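Long-range contact in 4-alpha-glucanotransferase (Corynebacterium glutamicum, PDB 5B68), which belongs to the amylomaltase family, enzymes built on a TIM-barrel domain, here preceded by an N-terminal beta-sandwich domain: residues A[75-81]-A[157-163]. Residues are numbered along the deposited sequence; the frame is centred on the assembly and turned at random.
Sequences PSVVAVE and CGLIITP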
ATOM      1  N   PRO A  75      15.308  12.305 -17.419  1.00 19.36           N
ATOM      2  CA  PRO A  75      13.903  11.796 -17.422  1.00 18.72           C
ATOM      3  C   PRO A  75      13.011  12.627 -16.518  1.00 17.82           C
ATOM      4  O   PRO A  75      11.910  12.983 -16.922  1.00 18.61           O
ATOM      5  CB  PRO A  75      14.055  10.374 -16.819  1.00 19.58           C
ATOM      6  CG  PRO A  75      15.465  10.010 -17.082  1.00 20.35           C
ATOM      7  CD  PRO A  75      16.308  11.254 -17.062  1.00 20.95           C
ATOM      8  N   SER A  76      13.519  12.930 -15.300  1.00 16.04           N
ATOM      9  CA  SER A  76      12.963  13.941 -14.384  1.00 16.60           C
ATOM     10  C   SER A  76      14.067  14.283 -13.366  1.00 17.12           C
ATOM     11  O   SER A  76      15.079  13.604 -13.327  1.00 18.82           O
ATOM     12  CB  SER A  76      11.692  13.484 -13.724  1.00 18.36           C
ATOM     13  OG  SER A  76      11.851  12.186 -13.134  1.00 18.44           O
ATOM     14  N   VAL A  77      13.834  15.297 -12.536  1.00 18.41           N
ATOM     15  CA  VAL A  77      14.778  15.716 -11.527  1.00 17.80           C
ATOM     16  C   VAL A  77      14.051  15.880 -10.209  1.00 19.42           C
ATOM     17  O   VAL A  77      13.032  16.588 -10.136  1.00 19.11           O
ATOM     18  CB  VAL A  77      15.382  17.069 -11.930  1.00 16.60           C
ATOM     19  CG1 VAL A  77      16.257  17.596 -10.786  1.00 18.19           C
ATOM     20  CG2 VAL A  77      16.129  16.975 -13.268  1.00 17.36           C
ATOM     21  N   VAL A  78      14.516  15.156  -9.189  1.00 20.95           N
ATOM     22  CA  VAL A  78      13.889  15.189  -7.877  1.00 18.26           C
ATOM     23  C   VAL A  78      14.940  15.689  -6.878  1.00 18.30           C
ATOM     24  O   VAL A  78      16.038  15.172  -6.900  1.00 19.79           O
ATOM     25  CB  VAL A  78      13.397  13.770  -7.441  1.00 18.48           C
ATOM     26  CG1 VAL A  78      12.662  13.891  -6.120  1.00 21.95           C
ATOM     27  CG2 VAL A  78      12.412  13.220  -8.468  1.00 19.96           C
ATOM     28  N   ALA A  79      14.617  16.661  -6.067  1.00 18.42           N
ATOM     29  CA  ALA A  79      15.575  17.266  -5.100  1.00 18.51           C
ATOM     30  C   ALA A  79      14.833  17.500  -3.818  1.00 19.46           C
ATOM     31  O   ALA A  79      13.605  17.756  -3.802  1.00 19.85           O
ATOM     32  CB  ALA A  79      16.142  18.556  -5.646  1.00 20.78           C
ATOM     33  N   VAL A  80      15.567  17.404  -2.702  1.00 18.32           N
ATOM     34  CA  VAL A  80      15.004  17.773  -1.434  1.00 18.69           C
ATOM     35  C   VAL A  80      15.081  19.268  -1.317  1.00 21.82           C
ATOM     36  O   VAL A  80      16.030  19.883  -1.822  1.00 22.32           O
ATOM     37  CB  VAL A  80      15.789  17.144  -0.284  1.00 19.89           C
ATOM     38  CG1 VAL A  80      15.292  17.640   1.096  1.00 22.50           C
ATOM     39  CG2 VAL A  80      15.717  15.637  -0.462  1.00 21.43           C
ATOM     40  N   GLU A  81      14.055  19.843  -0.719  1.00 18.91           N
ATOM     41  CA  GLU A  81      13.993  21.305  -0.400  1.00 24.35           C
ATOM     42  C   GLU A  81      15.307  21.831   0.121  1.00 25.25           C
ATOM     43  O   GLU A  81      15.891  21.206   0.916  1.00 22.69           O
ATOM     44  CB  GLU A  81      12.914  21.520   0.675  1.00 27.30           C
ATOM     45  CG  GLU A  81      12.302  22.886   0.601  1.00 33.05           C
ATOM     46  CD  GLU A  81      11.145  23.075   1.547  1.00 38.17           C
ATOM     47  OE1 GLU A  81      10.419  24.091   1.317  1.00 34.82           O
ATOM     48  OE2 GLU A  81      11.001  22.209   2.477  1.00 31.98           O
ATOM     49  N   CYS A 157      11.007  18.293 -18.484  1.00 21.93           N
ATOM     50  CA  CYS A 157      10.967  17.211 -17.543  1.00 19.41           C
ATOM     51  C   CYS A 157      10.377  17.683 -16.219  1.00 21.85           C
ATOM     52  O   CYS A 157      10.319  18.853 -15.951  1.00 19.39           O
ATOM     53  CB  CYS A 157      12.314  16.543 -17.376  1.00 17.15           C
ATOM     54  SG  CYS A 157      13.475  17.493 -16.378  1.00 20.05           S
ATOM     55  N   GLY A 158       9.862  16.753 -15.403  1.00 19.61           N
ATOM     56  CA  GLY A 158       9.397  17.147 -14.077  1.00 19.65           C
ATOM     57  C   GLY A 158      10.605  17.537 -13.256  1.00 19.12           C
ATOM     58  O   GLY A 158      11.682  16.971 -13.421  1.00 22.25           O
ATOM     59  N   LEU A 159      10.375  18.483 -12.378  1.00 17.41           N
ATOM     60  CA  LEU A 159      11.273  18.940 -11.333  1.00 17.84           C
ATOM     61  C   LEU A 159      10.473  18.926 -10.044  1.00 18.50           C
ATOM     62  O   LEU A 159       9.539  19.749  -9.867  1.00 18.10           O
ATOM     63  CB  LEU A 159      11.773  20.374 -11.594  1.00 18.31           C
ATOM     64  CG  LEU A 159      12.663  20.995 -10.494  1.00 20.10           C
ATOM     65  CD1 LEU A 159      13.905  20.192 -10.173  1.00 20.17           C
ATOM     66  CD2 LEU A 159      13.089  22.422 -10.808  1.00 21.05           C
ATOM     67  N   ILE A 160      10.786  17.972  -9.171  1.00 19.47           N
ATOM     68  CA  ILE A 160       9.934  17.646  -8.071  1.00 18.28           C
ATOM     69  C   ILE A 160      10.718  17.904  -6.798  1.00 17.39           C
ATOM     70  O   ILE A 160      11.772  17.321  -6.605  1.00 21.77           O
ATOM     71  CB  ILE A 160       9.534  16.179  -8.174  1.00 20.23           C
ATOM     72  CG1 ILE A 160       8.798  15.924  -9.526  1.00 20.27           C
ATOM     73  CG2 ILE A 160       8.620  15.822  -7.022  1.00 19.73           C
ATOM     74  CD1 ILE A 160       8.994  14.540 -10.018  1.00 21.47           C
ATOM     75  N   ILE A 161      10.195  18.746  -5.958  1.00 18.34           N
ATOM     76  CA  ILE A 161      10.894  19.196  -4.773  1.00 17.64           C
ATOM     77  C   ILE A 161      10.192  18.617  -3.505  1.00 19.22           C
ATOM     78  O   ILE A 161       8.965  18.772  -3.297  1.00 17.16           O
ATOM     79  CB  ILE A 161      10.889  20.725  -4.738  1.00 20.01           C
ATOM     80  CG1 ILE A 161      11.535  21.326  -6.023  1.00 18.72           C
ATOM     81  CG2 ILE A 161      11.589  21.217  -3.502  1.00 18.85           C
ATOM     82  CD1 ILE A 161      12.992  20.906  -6.256  1.00 19.54           C
ATOM     83  N   THR A 162      10.968  17.915  -2.700  1.00 18.01           N
ATOM     84  CA  THR A 162      10.412  17.040  -1.693  1.00 19.02           C
ATOM     85  C   THR A 162      10.871  17.496  -0.308  1.00 18.72           C
ATOM     86  O   THR A 162      11.887  18.176  -0.165  1.00 19.03           O
ATOM     87  CB  THR A 162      10.814  15.612  -1.938  1.00 17.24           C
ATOM     88  OG1 THR A 162      12.197  15.435  -1.660  1.00 19.23           O
ATOM     89  CG2 THR A 162      10.466  15.113  -3.352  1.00 17.15           C
ATOM     90  N   PRO A 163      10.043  17.235   0.714  1.00 19.44           N
ATOM     91  CA  PRO A 163      10.424  17.740   2.050  1.00 19.31           C
ATOM     92  C   PRO A 163      11.503  16.930   2.743  1.00 19.10           C
ATOM     93  O   PRO A 163      11.544  15.693   2.647  1.00 18.80           O
ATOM     94  CB  PRO A 163       9.096  17.720   2.818  1.00 20.40           C
ATOM     95  CG  PRO A 163       8.390  16.556   2.211  1.00 19.85           C
ATOM     96  CD  PRO A 163       8.698  16.624   0.738  1.00 19.75           C
TER
HETATM   97  O   HOH W   1       9.492  14.089 -16.355  1.00 20.53           O
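Paired parallel strands set in-register side chains side by side on each face of their sheet. Between strand 76-80 and the end of strand 153-162, Val-77 CG1 lies 3.6 Å from Leu-159 CD1 and Ala-79 CB 4.0 Å from Ile-161 CD1 on one face. On the other, Val-78 CG2 approaches Ile-160 CD1 (4.0 Å), and helix 487-500 covers both residues through Ala-489 and Leu-496. Between these faces, Val-77 N donates to Gly-158 O (2.9 Å) and Val-77 O accepts from Ile-160 N (2.8 Å), then Ala-79 N and O pair with Ile-160 O (3.0 Å) and Thr-162 N (2.9 Å). Glu-81 N to Thr-162 O (2.8 Å) closes one end; at the other, a water bridges Pro-75 O (2.7 Å) and Gly-158 N (2.9 Å). Further out, Ser-76 OG bonds to Ala-436 O, and Arg-524 to Thr-162 OG1. Backbone hydrogen bonds thus hold the parallel register and, as from Leu-159 to His-144 of strand 142-150, extend the sandwich sheet; side chains give each face its character.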